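Local coordinates for protein beta-galactosidase (Trichoderma reesei, PDB 3OG2) that probably hydrolyses terminal non-reducing beta-D-galactose residues from beta-D-galactosides, as a secreted glycoprotein of glycoside hydrolase family 35, at residues A[47-51]-A[119-123]; A[114-120]-A[177-181]; A[425-430]-A[453-457]; A[463-469]-A[493-498]. One frame throughout, in Å; residues are numbered along the deposited sequence.

Contact 1: residues A[47-51]-A[119-123]; sequences VHPFR and INAEV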
# COMPACT_ATOMS: atom_id res chain seq x y z
N VAL A 47 2.66 4.55 1.14
CA VAL A 47 3.05 3.57 2.17
C VAL A 47 2.29 3.93 3.44
O VAL A 47 2.28 5.10 3.79
CB VAL A 47 4.55 3.61 2.45
CG1 VAL A 47 4.92 2.64 3.59
CG2 VAL A 47 5.36 3.30 1.19
N HIS A 48 1.71 2.95 4.11
CA HIS A 48 0.93 3.26 5.32
C HIS A 48 1.65 2.68 6.51
O HIS A 48 1.73 1.47 6.64
CB HIS A 48 -0.47 2.67 5.25
CG HIS A 48 -1.27 3.32 4.14
ND1 HIS A 48 -2.43 2.81 3.67
CD2 HIS A 48 -1.00 4.49 3.49
CE1 HIS A 48 -2.86 3.65 2.71
NE2 HIS A 48 -2.01 4.67 2.57
N PRO A 49 2.24 3.51 7.37
CA PRO A 49 3.10 2.98 8.45
C PRO A 49 2.35 2.00 9.33
O PRO A 49 2.95 1.03 9.82
CB PRO A 49 3.55 4.22 9.21
CG PRO A 49 2.73 5.34 8.74
CD PRO A 49 2.22 4.99 7.35
N PHE A 50 1.05 2.23 9.56
CA PHE A 50 0.33 1.33 10.45
C PHE A 50 0.05 -0.03 9.86
O PHE A 50 -0.40 -0.91 10.62
CB PHE A 50 -0.98 2.04 10.89
CG PHE A 50 -1.84 2.49 9.72
CD1 PHE A 50 -2.72 1.60 9.12
CD2 PHE A 50 -1.73 3.81 9.26
CE1 PHE A 50 -3.51 1.97 8.03
CE2 PHE A 50 -2.50 4.15 8.15
CZ PHE A 50 -3.36 3.26 7.53
N ARG A 51 0.30 -0.22 8.57
CA ARG A 51 0.11 -1.54 7.94
C ARG A 51 1.40 -2.38 7.93
O ARG A 51 1.40 -3.50 7.43
CB ARG A 51 -0.40 -1.36 6.52
CG ARG A 51 -1.94 -1.12 6.58
CD ARG A 51 -2.51 -0.69 5.24
NE ARG A 51 -3.94 -1.03 5.12
CZ ARG A 51 -4.86 -0.24 4.60
NH1 ARG A 51 -4.65 1.01 4.21
NH2 ARG A 51 -6.07 -0.79 4.51
N ILE A 119 -9.56 9.24 6.48
CA ILE A 119 -8.61 8.80 5.47
C ILE A 119 -9.19 7.81 4.46
O ILE A 119 -8.58 7.59 3.42
CB ILE A 119 -7.32 8.18 6.11
CG1 ILE A 119 -7.60 6.96 6.96
CG2 ILE A 119 -6.53 9.26 6.86
CD1 ILE A 119 -6.35 6.17 7.33
N ASN A 120 -10.34 7.19 4.74
CA ASN A 120 -10.92 6.14 3.86
C ASN A 120 -9.98 4.94 3.90
O ASN A 120 -9.99 4.23 4.91
CB ASN A 120 -11.19 6.71 2.45
CG ASN A 120 -12.30 5.96 1.76
OD1 ASN A 120 -13.45 5.87 2.29
ND2 ASN A 120 -12.03 5.35 0.61
N ALA A 121 -9.15 4.73 2.88
CA ALA A 121 -7.99 3.85 2.99
C ALA A 121 -8.28 2.38 3.14
O ALA A 121 -7.38 1.55 3.38
CB ALA A 121 -7.05 4.27 4.14
N GLU A 122 -9.54 2.00 2.95
CA GLU A 122 -9.97 0.61 3.19
C GLU A 122 -9.61 0.12 4.61
O GLU A 122 -9.38 -1.06 4.85
CB GLU A 122 -9.42 -0.35 2.12
CG GLU A 122 -10.12 -0.10 0.76
CD GLU A 122 -9.62 1.15 0.05
OE1 GLU A 122 -8.38 1.24 -0.25
OE2 GLU A 122 -10.45 2.03 -0.30
N VAL A 123 -9.61 1.06 5.56
CA VAL A 123 -9.40 0.74 6.97
C VAL A 123 -10.75 0.85 7.70
O VAL A 123 -11.68 1.55 7.25
CB VAL A 123 -8.36 1.61 7.70
CG1 VAL A 123 -7.01 1.50 6.97
CG2 VAL A 123 -8.78 3.06 7.90
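R51 reaches across to the 119-123 loop and takes hold of one backbone oxygen with both terminal nitrogens of its guanidinium. NH1 and NH2 of R51 each lie 2.9 Å from A121 O and both donate to it, so the group meets the carbonyl end-on. The oxygen sits 1° out of the guanidinium plane, and both donors lie in the carbonyl plane; the two N-H groups and the acceptor are nearly coplanar, although each N-H is bent to about 145°. R51 carries its CG beside the backbone N (chi1 -81°) and then runs extended as far as NE, which spans the gap. NH1 also donates to H48 ND1 at 2.9 Å, near the imidazole plane, and NH2 has a further acceptor in N329; together these bonds fix the rotation of the group.

V123 covers one face of the guanidinium: its CG1 comes to 3.5 Å from R51 NH2. The same methyl touches F50, at 3.7 Å from CE1. F50 and I119 approach each other from opposite directions, CZ to CD1 4.2 Å. H48 is itself tied to E46 through NE2, and Y342 makes a cation-pi contact with R51. This is consistent with a second-shell role for R51, positioning the loop that carries I119, N120, A121 and E122, residues of the galactose site at the C-terminal ends of the strands of the TIM barrel.

Contact 2: residues A[114-120]-A[177-181]; sequences RPGPYIN and PENEY. With GOL (glycerol), chain G.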
# COMPACT_ATOMS: atom_id res chain seq x y z
N ARG A 114 -0.66 12.66 5.35
CA ARG A 114 -2.12 12.69 5.10
C ARG A 114 -2.80 12.13 6.34
O ARG A 114 -3.21 10.93 6.35
CB ARG A 114 -2.47 11.93 3.81
CG ARG A 114 -1.47 12.17 2.68
CD ARG A 114 -2.02 11.87 1.30
NE ARG A 114 -2.33 10.46 1.11
CZ ARG A 114 -3.36 10.04 0.38
NH1 ARG A 114 -4.25 10.88 -0.16
NH2 ARG A 114 -3.51 8.71 0.21
N PRO A 115 -2.94 12.91 7.41
CA PRO A 115 -3.44 12.36 8.65
C PRO A 115 -4.96 12.34 8.81
O PRO A 115 -5.44 11.95 9.87
CB PRO A 115 -2.81 13.29 9.72
CG PRO A 115 -2.76 14.61 9.03
CD PRO A 115 -2.44 14.29 7.57
N GLY A 116 -5.69 12.77 7.82
CA GLY A 116 -7.13 12.76 7.86
C GLY A 116 -7.68 14.05 8.46
O GLY A 116 -7.32 15.13 7.98
N PRO A 117 -8.53 14.01 9.50
CA PRO A 117 -8.93 12.86 10.29
C PRO A 117 -9.60 11.70 9.57
O PRO A 117 -9.34 10.54 9.94
CB PRO A 117 -10.00 13.44 11.26
CG PRO A 117 -9.72 14.89 11.35
CD PRO A 117 -9.07 15.29 10.06
N TYR A 118 -10.35 11.97 8.52
CA TYR A 118 -10.91 10.92 7.68
C TYR A 118 -9.89 10.55 6.61
O TYR A 118 -9.40 11.44 5.88
CB TYR A 118 -12.22 11.41 7.03
CG TYR A 118 -12.84 10.20 6.33
CD1 TYR A 118 -13.40 9.18 7.10
CD2 TYR A 118 -12.84 10.08 4.93
CE1 TYR A 118 -13.98 8.07 6.50
CE2 TYR A 118 -13.39 8.95 4.32
CZ TYR A 118 -13.95 7.96 5.12
OH TYR A 118 -14.47 6.81 4.53
N ILE A 119 -9.56 9.24 6.48
CA ILE A 119 -8.61 8.80 5.47
C ILE A 119 -9.19 7.81 4.46
O ILE A 119 -8.58 7.59 3.42
CB ILE A 119 -7.32 8.18 6.11
CG1 ILE A 119 -7.60 6.96 6.96
CG2 ILE A 119 -6.53 9.26 6.86
CD1 ILE A 119 -6.35 6.17 7.33
N ASN A 120 -10.34 7.19 4.74
CA ASN A 120 -10.92 6.14 3.86
C ASN A 120 -9.98 4.94 3.90
O ASN A 120 -9.99 4.23 4.91
CB ASN A 120 -11.19 6.71 2.45
CG ASN A 120 -12.30 5.96 1.76
OD1 ASN A 120 -13.45 5.87 2.29
ND2 ASN A 120 -12.03 5.35 0.61
N PRO A 177 -5.03 17.91 4.22
CA PRO A 177 -6.11 17.91 5.17
C PRO A 177 -7.31 17.14 4.59
O PRO A 177 -7.61 17.31 3.40
CB PRO A 177 -6.45 19.41 5.30
CG PRO A 177 -6.00 20.05 4.02
CD PRO A 177 -5.03 19.14 3.35
N GLU A 178 -8.02 16.36 5.42
CA GLU A 178 -9.24 15.67 4.92
C GLU A 178 -8.85 14.62 3.87
O GLU A 178 -7.66 14.26 3.74
CB GLU A 178 -10.32 16.67 4.42
CG GLU A 178 -11.59 16.68 5.28
CD GLU A 178 -12.51 15.50 5.04
OE1 GLU A 178 -12.32 14.78 4.01
OE2 GLU A 178 -13.48 15.26 5.82
N ASN A 179 -9.81 14.09 3.13
CA ASN A 179 -9.48 13.06 2.12
C ASN A 179 -10.65 12.96 1.15
O ASN A 179 -11.74 12.57 1.59
CB ASN A 179 -9.23 11.71 2.79
CG ASN A 179 -8.83 10.70 1.73
OD1 ASN A 179 -7.62 10.77 1.35
ND2 ASN A 179 -9.66 9.85 1.17
N GLU A 180 -10.42 13.26 -0.12
CA GLU A 180 -11.47 13.12 -1.13
C GLU A 180 -12.79 13.76 -0.66
O GLU A 180 -13.88 13.17 -0.72
CB GLU A 180 -11.71 11.67 -1.58
CG GLU A 180 -10.50 11.14 -2.34
CD GLU A 180 -10.71 9.89 -3.12
OE1 GLU A 180 -11.68 9.15 -2.87
OE2 GLU A 180 -9.89 9.53 -4.04
N TYR A 181 -12.65 15.01 -0.23
CA TYR A 181 -13.85 15.79 0.16
C TYR A 181 -14.49 16.30 -1.11
O TYR A 181 -14.12 17.38 -1.60
CB TYR A 181 -13.41 16.91 1.14
CG TYR A 181 -14.63 17.70 1.61
CD1 TYR A 181 -15.53 17.14 2.53
CD2 TYR A 181 -14.88 18.99 1.15
CE1 TYR A 181 -16.64 17.87 2.94
CE2 TYR A 181 -15.98 19.70 1.56
CZ TYR A 181 -16.84 19.13 2.46
OH TYR A 181 -17.96 19.86 2.86
C1 GOL G . -8.31 4.72 -1.14
O1 GOL G . -9.70 4.40 -1.05
C2 GOL G . -8.05 6.16 -0.73
O2 GOL G . -8.30 6.26 0.63
C3 GOL G . -8.93 7.13 -1.50
O3 GOL G . -8.55 8.46 -1.07
O HOH W 1 -5.34 13.59 5.16
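The Y118 ring has the backbone N of N120 3.5 Å above one face, offset toward the rim, while N179 O of the other segment lies at its edge, near the ring plane. At the far end of the ring, OH donates to N120 OD1 over 2.6 Å, in the amide carbonyl plane and on a lone pair, which orients that amide. The other flat pair is looser: the R114 guanidinium and N179 amide planes are 61° apart, and NH1 of R114 stays 3.7 Å from OD1 of N179. Each has its main partners elsewhere, R114 in E46 and E278, and N179 OD1 in Y76.

N179 has the largest buried surface here. With CG trans to the backbone N (chi1 -177°), its side chain extends past the 118-120 backbone; CB is 3.1 Å from Y118 O, a buried oxygen without a polar partner in the model. ND2 points onward to a glycerol, donating to O3 at 2.9 Å along a nearly straight bond (167°), and N120 ND2 donates to O1 of the same molecule at 3.0 Å. Farther back, E178 N donates to G116 O at 2.9 Å from well above the carbonyl plane, and a water links G116 N to E178 O. E178 OE1 accepts from the following amide, N179 N, and bridges to R140, while OE2 bonds to Y195.

These loops follow adjacent parallel strands 110-116 and 172-177 of the TIM barrel; the glycerol, probably from the crystallisation liquor, bonds to N120 and N179, which bind galactose in another structure of this protein.

Contact 3: residues A[425-430]-A[453-457]; sequences VKLPTS and HVTDY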
# COMPACT_ATOMS: atom_id res chain seq x y z
N VAL A 425 7.83 9.23 -37.30
CA VAL A 425 7.36 10.51 -36.71
C VAL A 425 7.99 11.66 -37.47
O VAL A 425 9.03 11.55 -38.11
CB VAL A 425 7.67 10.64 -35.20
CG1 VAL A 425 6.84 9.63 -34.42
CG2 VAL A 425 9.14 10.42 -34.96
N LYS A 426 7.34 12.81 -37.40
CA LYS A 426 7.87 14.05 -37.96
C LYS A 426 7.86 15.04 -36.80
O LYS A 426 6.76 15.44 -36.35
CB LYS A 426 7.05 14.53 -39.17
CG LYS A 426 7.64 15.80 -39.74
CD LYS A 426 6.99 16.24 -41.05
CE LYS A 426 8.09 16.97 -41.83
NZ LYS A 426 9.45 16.85 -41.18
N LEU A 427 9.04 15.39 -36.26
CA LEU A 427 9.11 16.11 -34.98
C LEU A 427 9.85 17.42 -35.18
O LEU A 427 10.80 17.49 -35.96
CB LEU A 427 9.85 15.30 -33.90
CG LEU A 427 9.24 13.93 -33.60
CD1 LEU A 427 10.03 13.19 -32.53
CD2 LEU A 427 7.78 14.01 -33.17
N PRO A 428 9.42 18.43 -34.47
CA PRO A 428 10.15 19.70 -34.49
C PRO A 428 11.45 19.59 -33.73
O PRO A 428 11.51 18.96 -32.64
CB PRO A 428 9.16 20.67 -33.83
CG PRO A 428 8.39 19.79 -32.88
CD PRO A 428 8.21 18.48 -33.61
N THR A 429 12.50 20.19 -34.29
CA THR A 429 13.78 20.24 -33.62
C THR A 429 14.42 21.61 -33.89
O THR A 429 13.96 22.33 -34.77
CB THR A 429 14.81 19.18 -34.05
OG1 THR A 429 15.33 19.53 -35.33
CG2 THR A 429 14.19 17.80 -34.21
N SER A 430 15.46 21.94 -33.14
CA SER A 430 16.29 23.12 -33.42
C SER A 430 16.93 23.09 -34.80
O SER A 430 17.39 24.12 -35.28
CB SER A 430 17.43 23.23 -32.40
OG SER A 430 18.23 22.02 -32.44
N HIS A 453 9.25 9.98 -26.97
CA HIS A 453 10.34 10.40 -27.86
C HIS A 453 10.72 11.82 -27.47
O HIS A 453 9.88 12.56 -26.94
CB HIS A 453 9.94 10.34 -29.32
CG HIS A 453 9.44 9.00 -29.76
ND1 HIS A 453 9.97 7.78 -29.34
CD2 HIS A 453 8.47 8.66 -30.62
CE1 HIS A 453 9.32 6.77 -29.93
NE2 HIS A 453 8.39 7.29 -30.71
N VAL A 454 11.97 12.21 -27.69
CA VAL A 454 12.41 13.55 -27.31
C VAL A 454 13.13 14.26 -28.44
O VAL A 454 13.71 13.65 -29.33
CB VAL A 454 13.36 13.50 -26.07
CG1 VAL A 454 12.64 12.94 -24.84
CG2 VAL A 454 14.60 12.67 -26.33
N THR A 455 13.08 15.59 -28.39
CA THR A 455 13.93 16.41 -29.25
C THR A 455 14.68 17.46 -28.40
O THR A 455 14.16 17.93 -27.36
CB THR A 455 13.21 17.08 -30.44
OG1 THR A 455 12.29 18.05 -29.96
CG2 THR A 455 12.44 16.07 -31.30
N ASP A 456 15.87 17.84 -28.84
CA ASP A 456 16.76 18.77 -28.16
C ASP A 456 16.81 18.49 -26.67
O ASP A 456 16.54 19.34 -25.80
CB ASP A 456 16.31 20.22 -28.40
CG ASP A 456 16.56 20.51 -29.88
OD1 ASP A 456 17.76 20.55 -30.29
OD2 ASP A 456 15.60 20.67 -30.64
N TYR A 457 17.13 17.23 -26.36
CA TYR A 457 17.17 16.76 -24.97
C TYR A 457 18.57 16.95 -24.45
O TYR A 457 19.53 16.34 -24.99
CB TYR A 457 16.75 15.29 -24.95
CG TYR A 457 16.73 14.71 -23.56
CD1 TYR A 457 17.90 14.10 -23.03
CD2 TYR A 457 15.60 14.78 -22.76
CE1 TYR A 457 17.91 13.58 -21.75
CE2 TYR A 457 15.60 14.23 -21.49
CZ TYR A 457 16.76 13.63 -21.00
OH TYR A 457 16.79 13.11 -19.73
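In T455, chi1 of 66° puts OG1 between the backbone N and carbonyl carbon and CG2 beside the N, so the two branches can serve different partners of the 425-430 segment. OG1 donates to P428 O at 2.9 Å, with a C=O...O angle of 163°. CG2 is the apolar branch, 3.7 Å from L427 CB and 3.8 Å from T429 CG2; the T429 and T455 side chains cross at about a right angle.

D456 holds S430 with both carboxylate oxygens. OD2 receives the backbone N-H of S430 at 2.8 Å, and OD1 receives S430 OG at 2.6 Å. Both oxygens are met on the syn side, by donors moderately out of the carboxylate plane. K498 forms a salt bridge with D456 OD1, which would help keep the aspartate ionised. Farther along, V425 CG1 comes obliquely to the H453 ring, 4.2 Å from CD2.

The two segments run in nearly the same direction, 14° apart end to end, but their strands belong to separate sheets: 421-427 to a three-stranded one and 450-459 to an antiparallel eight-stranded one. D456 and Y457 form a G1 bulge opposite L464 of strand 462-467, while strand 406-412 flanks 450-459 on its other edge.

Contact 4: residues A[463-469]-A[493-498]; sequences TLLYSTA and HEFAVK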
# COMPACT_ATOMS: atom_id res chain seq x y z
N THR A 463 23.96 17.31 -26.56
CA THR A 463 22.51 17.41 -26.79
C THR A 463 22.04 16.34 -27.74
O THR A 463 22.71 16.15 -28.78
CB THR A 463 22.12 18.76 -27.39
OG1 THR A 463 22.63 19.81 -26.56
CG2 THR A 463 20.59 18.89 -27.48
N LEU A 464 20.97 15.66 -27.35
CA LEU A 464 20.32 14.78 -28.31
C LEU A 464 19.42 15.62 -29.19
O LEU A 464 18.42 16.15 -28.67
CB LEU A 464 19.39 13.73 -27.69
CG LEU A 464 20.11 12.74 -26.79
CD1 LEU A 464 19.12 11.82 -26.06
CD2 LEU A 464 21.02 11.87 -27.62
N LEU A 465 19.74 15.75 -30.46
CA LEU A 465 18.83 16.45 -31.37
C LEU A 465 17.50 15.73 -31.37
O LEU A 465 16.45 16.39 -31.34
CB LEU A 465 19.50 16.48 -32.73
CG LEU A 465 18.64 17.18 -33.79
CD1 LEU A 465 18.59 18.66 -33.47
CD2 LEU A 465 19.19 16.91 -35.19
N TYR A 466 17.53 14.39 -31.35
CA TYR A 466 16.29 13.64 -31.10
C TYR A 466 16.68 12.25 -30.61
O TYR A 466 17.81 11.80 -30.86
CB TYR A 466 15.38 13.54 -32.33
CG TYR A 466 16.07 12.90 -33.53
CD1 TYR A 466 16.12 11.53 -33.71
CD2 TYR A 466 16.67 13.72 -34.51
CE1 TYR A 466 16.74 10.93 -34.82
CE2 TYR A 466 17.30 13.12 -35.60
CZ TYR A 466 17.32 11.75 -35.75
OH TYR A 466 17.99 11.26 -36.86
N SER A 467 15.72 11.60 -29.99
CA SER A 467 15.85 10.16 -29.79
C SER A 467 14.48 9.50 -29.81
O SER A 467 13.55 10.04 -29.17
CB SER A 467 16.50 9.87 -28.43
OG SER A 467 16.58 8.45 -28.23
N THR A 468 14.37 8.39 -30.52
CA THR A 468 13.16 7.60 -30.46
C THR A 468 13.27 6.61 -29.31
O THR A 468 12.26 6.29 -28.64
CB THR A 468 12.87 6.84 -31.75
OG1 THR A 468 13.90 5.86 -31.97
CG2 THR A 468 12.92 7.77 -32.98
N ALA A 469 14.48 6.14 -29.02
CA ALA A 469 14.61 5.26 -27.85
C ALA A 469 14.41 6.02 -26.57
O ALA A 469 14.73 7.22 -26.50
CB ALA A 469 16.05 4.68 -27.90
N HIS A 493 15.43 1.74 -33.44
CA HIS A 493 15.45 3.10 -32.88
C HIS A 493 16.55 3.93 -33.51
O HIS A 493 17.51 3.40 -34.09
CB HIS A 493 15.72 3.03 -31.36
CG HIS A 493 14.45 2.58 -30.68
ND1 HIS A 493 13.40 3.48 -30.62
CD2 HIS A 493 14.02 1.42 -30.14
CE1 HIS A 493 12.38 2.87 -30.01
NE2 HIS A 493 12.76 1.64 -29.74
N GLU A 494 16.36 5.26 -33.45
CA GLU A 494 17.38 6.16 -33.98
C GLU A 494 17.53 7.35 -33.04
O GLU A 494 16.51 7.82 -32.48
CB GLU A 494 16.98 6.57 -35.40
CG GLU A 494 18.12 7.32 -36.07
CD GLU A 494 17.67 7.75 -37.47
OE1 GLU A 494 17.70 6.91 -38.41
OE2 GLU A 494 17.22 8.93 -37.55
N PHE A 495 18.75 7.84 -32.89
CA PHE A 495 18.96 9.08 -32.15
C PHE A 495 20.08 9.85 -32.86
O PHE A 495 20.86 9.28 -33.62
CB PHE A 495 19.26 8.88 -30.67
CG PHE A 495 20.48 8.06 -30.36
CD1 PHE A 495 20.43 6.66 -30.48
CD2 PHE A 495 21.61 8.71 -29.92
CE1 PHE A 495 21.56 5.91 -30.13
CE2 PHE A 495 22.73 7.98 -29.60
CZ PHE A 495 22.69 6.59 -29.70
N ALA A 496 20.12 11.13 -32.56
CA ALA A 496 21.14 11.94 -33.22
C ALA A 496 21.73 12.87 -32.15
O ALA A 496 21.00 13.42 -31.33
CB ALA A 496 20.55 12.75 -34.35
N VAL A 497 23.03 13.02 -32.19
CA VAL A 497 23.77 13.81 -31.22
C VAL A 497 24.39 15.00 -31.92
O VAL A 497 25.13 14.83 -32.90
CB VAL A 497 24.86 12.98 -30.50
CG1 VAL A 497 25.52 13.81 -29.41
CG2 VAL A 497 24.24 11.71 -29.90
N LYS A 498 24.09 16.22 -31.43
CA LYS A 498 24.76 17.39 -32.02
C LYS A 498 26.28 17.27 -31.83
O LYS A 498 26.63 16.63 -30.83
CB LYS A 498 24.25 18.69 -31.39
CG LYS A 498 22.73 18.85 -31.54
CD LYS A 498 22.44 20.30 -31.08
CE LYS A 498 20.95 20.56 -31.01
NZ LYS A 498 20.62 21.72 -30.11
O HOH W 2 26.18 17.30 -28.27
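Segments 463-469 and 493-498 pair as antiparallel strands whose register slips by one residue between L464-V497 and Y466-A496, a beta bulge at the corner of the chain near L465. Y466 and A496 are a hydrogen-bonded pair, with A496 N donating to Y466 O at 2.9 Å; L464-V497 and S467-F495 are non-hydrogen-bonded. At the bulge the bond from L465 N to A496 O is weak, its N-H...O angle only 127°.

A496 CB sits over one face of the Y466 ring, 3.9 Å from the centroid and 27° off the normal, which meets the geometry of a CH-pi contact. The phenol OH then donates to E494 OE2 at 2.5 Å, a short bond reaching the carboxylate on its anti side. E494 is extended beyond CG; Q438 N also donates to its OE2, and OE1 is occupied by Q530 and L439.

At the other end of the pairing T468 takes over: its OG1 accepts from E494 N at 2.9 Å and lies 2.8 Å from H493 ND1, at the edge of the imidazole, while T468 N donates to E494 O. A469 CA covers one face of that imidazole. On the opposite side of the sheet from Y466 and A496, L464 CD2 makes apolar contacts with V497 CG2, at 3.9 Å, and with F495, beside S467, whose OG donates to A469 O.

T463 and K498 lie side by side, the lysine ending in its salt bridge to D456. The four donors around the buried E494 carboxylate would probably stabilise its ionised form.

How the contacts relate
Contacts 1 and 2 are parts of one active-site wall: they share I119 and N120, and their centres are 11 Å apart. In contact 1 the 119-123 loop is held from the side of the 47-51 segment, and in contact 2 the same loop meets the one following strand 172-177, where a glycerol lies among the galactose-binding residues. Contacts 3 and 4 lie in the all-beta region, with centres about 42 to 45 Å from those of contacts 1 and 2, and no touch between the two pairs. They adjoin each other, centres 8 Å apart, because strands 450-459 and 462-467 are sheet neighbours; Y457 O and L464 N, 2.9 Å apart, probably form a hydrogen bond.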